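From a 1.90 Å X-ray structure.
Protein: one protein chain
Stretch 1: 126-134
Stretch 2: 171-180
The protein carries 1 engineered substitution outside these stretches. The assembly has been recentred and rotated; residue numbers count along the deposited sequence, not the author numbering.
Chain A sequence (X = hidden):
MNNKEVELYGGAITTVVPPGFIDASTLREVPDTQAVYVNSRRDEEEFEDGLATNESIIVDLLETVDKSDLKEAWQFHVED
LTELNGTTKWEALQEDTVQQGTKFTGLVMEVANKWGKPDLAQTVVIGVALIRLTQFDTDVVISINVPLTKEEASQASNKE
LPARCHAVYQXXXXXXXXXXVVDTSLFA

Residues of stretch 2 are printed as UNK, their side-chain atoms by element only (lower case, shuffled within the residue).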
# COMPACT_ATOMS: atom_id res chain seq x y z
N ILE A 126 0.01 4.30 6.04
CA ILE A 126 -0.11 3.80 4.68
C ILE A 126 1.05 2.87 4.40
O ILE A 126 2.21 3.24 4.60
CB ILE A 126 -0.07 4.95 3.62
CG1 ILE A 126 -1.16 6.01 3.93
CG2 ILE A 126 -0.32 4.37 2.21
CD1 ILE A 126 -0.93 7.34 3.20
N GLY A 127 0.75 1.64 4.01
CA GLY A 127 1.84 0.73 3.68
C GLY A 127 2.16 1.08 2.23
O GLY A 127 1.25 1.19 1.42
N VAL A 128 3.43 1.27 1.89
CA VAL A 128 3.73 1.59 0.49
C VAL A 128 4.85 0.68 -0.02
O VAL A 128 5.88 0.55 0.63
CB VAL A 128 4.21 3.05 0.33
CG1 VAL A 128 4.52 3.35 -1.15
CG2 VAL A 128 3.14 4.01 0.85
N ALA A 129 4.63 0.07 -1.18
CA ALA A 129 5.66 -0.77 -1.78
C ALA A 129 5.95 -0.28 -3.19
O ALA A 129 5.06 0.20 -3.88
CB ALA A 129 5.22 -2.22 -1.83
N LEU A 130 7.22 -0.38 -3.58
CA LEU A 130 7.63 0.01 -4.93
C LEU A 130 8.24 -1.23 -5.56
O LEU A 130 9.05 -1.90 -4.93
CB LEU A 130 8.70 1.10 -4.87
CG LEU A 130 9.43 1.38 -6.19
CD1 LEU A 130 8.43 1.84 -7.31
CD2 LEU A 130 10.49 2.47 -5.93
N ILE A 131 7.82 -1.54 -6.78
CA ILE A 131 8.36 -2.67 -7.54
C ILE A 131 8.75 -2.02 -8.87
O ILE A 131 7.89 -1.60 -9.64
CB ILE A 131 7.29 -3.75 -7.81
CG1 ILE A 131 6.84 -4.37 -6.48
CG2 ILE A 131 7.88 -4.84 -8.70
CD1 ILE A 131 5.60 -5.29 -6.55
N ARG A 132 10.05 -1.92 -9.12
CA ARG A 132 10.52 -1.28 -10.35
C ARG A 132 10.60 -2.24 -11.52
O ARG A 132 11.40 -3.18 -11.49
CB ARG A 132 11.90 -0.65 -10.09
CG ARG A 132 12.00 0.11 -8.74
CD ARG A 132 13.09 1.19 -8.79
NE ARG A 132 12.64 2.35 -9.55
CZ ARG A 132 13.40 3.39 -9.87
NH1 ARG A 132 14.68 3.42 -9.51
NH2 ARG A 132 12.87 4.43 -10.51
N LEU A 133 9.77 -2.03 -12.54
CA LEU A 133 9.81 -2.86 -13.74
C LEU A 133 10.59 -2.04 -14.78
O LEU A 133 10.03 -1.50 -15.74
CB LEU A 133 8.41 -3.16 -14.24
CG LEU A 133 7.56 -3.95 -13.23
CD1 LEU A 133 6.19 -4.24 -13.86
CD2 LEU A 133 8.25 -5.28 -12.86
N THR A 134 11.90 -1.93 -14.52
CA THR A 134 12.83 -1.16 -15.33
C THR A 134 12.75 -1.47 -16.82
O THR A 134 12.79 -0.56 -17.66
CB THR A 134 14.25 -1.39 -14.80
OG1 THR A 134 14.25 -1.14 -13.38
CG2 THR A 134 15.24 -0.48 -15.48
N UNK A 171 1.15 -8.22 4.99
CA UNK A 171 0.38 -8.34 3.75
C UNK A 171 1.12 -7.65 2.61
O UNK A 171 1.27 -8.21 1.53
c UNK A 171 -3.13 -6.74 3.03
c UNK A 171 -2.10 -8.74 1.90
c UNK A 171 -1.01 -7.70 3.92
c UNK A 171 -1.81 -7.43 2.64
N UNK A 172 1.59 -6.44 2.87
CA UNK A 172 2.30 -5.65 1.86
C UNK A 172 3.50 -6.43 1.32
O UNK A 172 3.70 -6.52 0.10
c UNK A 172 4.16 -2.24 2.26
c UNK A 172 2.38 -2.76 0.50
c UNK A 172 2.77 -4.33 2.46
c UNK A 172 3.44 -3.36 1.46
N UNK A 173 4.29 -7.00 2.22
CA UNK A 173 5.45 -7.76 1.79
C UNK A 173 5.05 -9.02 1.01
O UNK A 173 5.71 -9.38 0.04
n UNK A 173 9.37 -6.27 4.01
c UNK A 173 8.28 -7.01 4.34
o UNK A 173 8.27 -7.81 5.29
c UNK A 173 6.34 -8.06 3.00
c UNK A 173 7.03 -6.77 3.51
N UNK A 174 3.97 -9.67 1.43
CA UNK A 174 3.51 -10.87 0.70
C UNK A 174 3.04 -10.49 -0.72
O UNK A 174 3.26 -11.25 -1.66
o UNK A 174 0.88 -13.57 2.70
c UNK A 174 2.38 -11.59 1.45
c UNK A 174 1.83 -13.15 3.41
c UNK A 174 2.83 -12.16 2.81
o UNK A 174 2.01 -13.52 4.59
N UNK A 175 2.38 -9.33 -0.86
CA UNK A 175 1.95 -8.88 -2.17
C UNK A 175 3.15 -8.66 -3.08
O UNK A 175 3.13 -8.97 -4.28
c UNK A 175 1.16 -7.57 -2.06
c UNK A 175 -0.20 -7.75 -1.34
c UNK A 175 -1.63 -6.28 -3.27
s UNK A 175 -1.16 -6.23 -1.50
N UNK A 176 4.23 -8.13 -2.50
CA UNK A 176 5.44 -7.88 -3.27
C UNK A 176 6.11 -9.18 -3.67
O UNK A 176 6.52 -9.36 -4.82
c UNK A 176 5.85 -5.60 -2.34
c UNK A 176 7.82 -6.99 -3.12
c UNK A 176 6.42 -7.01 -2.46
N UNK A 177 6.23 -10.10 -2.71
CA UNK A 177 6.86 -11.39 -3.01
C UNK A 177 6.07 -12.22 -3.99
O UNK A 177 6.66 -12.96 -4.78
c UNK A 177 8.30 -11.60 -0.96
c UNK A 177 8.80 -12.56 0.05
n UNK A 177 9.73 -10.15 0.98
c UNK A 177 7.10 -12.17 -1.72
c UNK A 177 10.61 -11.13 0.87
n UNK A 177 10.18 -12.29 0.42
n UNK A 177 11.87 -10.97 1.28
N UNK A 178 4.75 -12.08 -3.96
CA UNK A 178 3.86 -12.84 -4.86
C UNK A 178 3.55 -12.15 -6.19
O UNK A 178 2.90 -12.74 -7.08
c UNK A 178 2.59 -14.15 -3.07
c UNK A 178 2.52 -13.10 -4.16
c UNK A 178 2.34 -16.59 -2.59
n UNK A 178 1.96 -17.90 -3.21
c UNK A 178 2.54 -15.54 -3.67
N UNK A 179 4.03 -10.92 -6.34
CA UNK A 179 3.79 -10.12 -7.54
C UNK A 179 4.42 -10.74 -8.78
O UNK A 179 5.63 -10.99 -8.81
c UNK A 179 3.99 -7.73 -8.41
c UNK A 179 2.79 -7.01 -8.36
c UNK A 179 4.35 -8.70 -7.32
c UNK A 179 4.46 -6.70 -10.57
c UNK A 179 3.26 -5.99 -10.51
c UNK A 179 4.81 -7.57 -9.51
c UNK A 179 2.42 -6.14 -9.42
N UNK A 180 3.62 -10.98 -9.81
CA UNK A 180 4.14 -11.59 -11.03
C UNK A 180 3.53 -11.05 -12.32
O UNK A 180 2.30 -10.91 -12.43
c UNK A 180 3.93 -13.12 -11.00
c UNK A 180 6.61 -14.48 -8.97
c UNK A 180 4.43 -14.65 -8.96
c UNK A 180 4.77 -13.83 -9.98
n UNK A 180 6.14 -13.74 -9.96
n UNK A 180 5.59 -15.05 -8.34

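Position 171 has four side-chain carbons, forked at the second. It lies out of reach of stretch 1. It is Leu 171.

Position 172 also has four carbons forked at the second, and its CB points toward the strand. One terminal carbon comes 3.6 Å from Val 128 N; the other lies 3.7 Å from Ala 129 CB. This is Leu 172. Its CD2 sits over the backbone at Gly 127, 3.9 Å from Gly 127 C. Gly 127 has no side chain, and an ideal CB there would stand a tight 3.5 Å from Leu 172 CD2.

Position 173 has three carbons, the third carrying one oxygen and one nitrogen. Its CB points away from the strand, and it touches nothing on stretch 1. It is Gln 173, with NE2 hydrogen-bonded elsewhere in the structure.

Position 174 has three carbons ending in two oxygens, a carboxylate. It touches nothing on stretch 1. It is Glu 174.

Position 175 has two carbons, a sulfur and a last carbon, unbranched. Its CB points sideways and it makes no contact with the strand. The thioether identifies Met 175.

Position 176 has three carbons, branched at the first. Its CB points toward the strand, and one methyl carbon lies 3.5 Å from Ala 129 CB. It is Val 176. Its CG2 makes that contact and is also 4.2 Å from Ile 131 CD1.

Position 177 has three carbons, a nitrogen, then a carbon carrying two more nitrogens. It is exposed, its CB points away, and it touches nothing on stretch 1. The guanidinium group marks Arg 177.

Position 178 has four carbons in a row ending in nitrogen. It is exposed and out of reach. It is Lys 178.

Position 179 has one carbon, then a ring of six carbons without a hydroxyl. Ile 131 CD1 lies over one face, 3.5 Å from the ring carbon bonded to CB, and Leu 133 CD1 is at the edge, near the ring plane. It is Phe 179. The Ile 131 contact is CH-pi, and Leu 133 CD1 is 4.5 Å from Phe 179 CE2.

Position 180 has one carbon, then a five-membered ring of three carbons and two nitrogens. It is exposed and free of stretch 1. It is His 180.

The strand and helix run nearly parallel, 18° apart. Alternate strand residues Ala 129, Ile 131 and Leu 133 point CB toward stretch 2. Leu 172 and Val 176, one helical turn apart, both pack on Ala 129. Val 176 also reaches Ile 131, and Phe 179 takes Ile 131 and Leu 133. No hydrogen bond crosses the contact; it works by apolar packing.

Stretch 2, residues 171-180: LLQEMVRKFH
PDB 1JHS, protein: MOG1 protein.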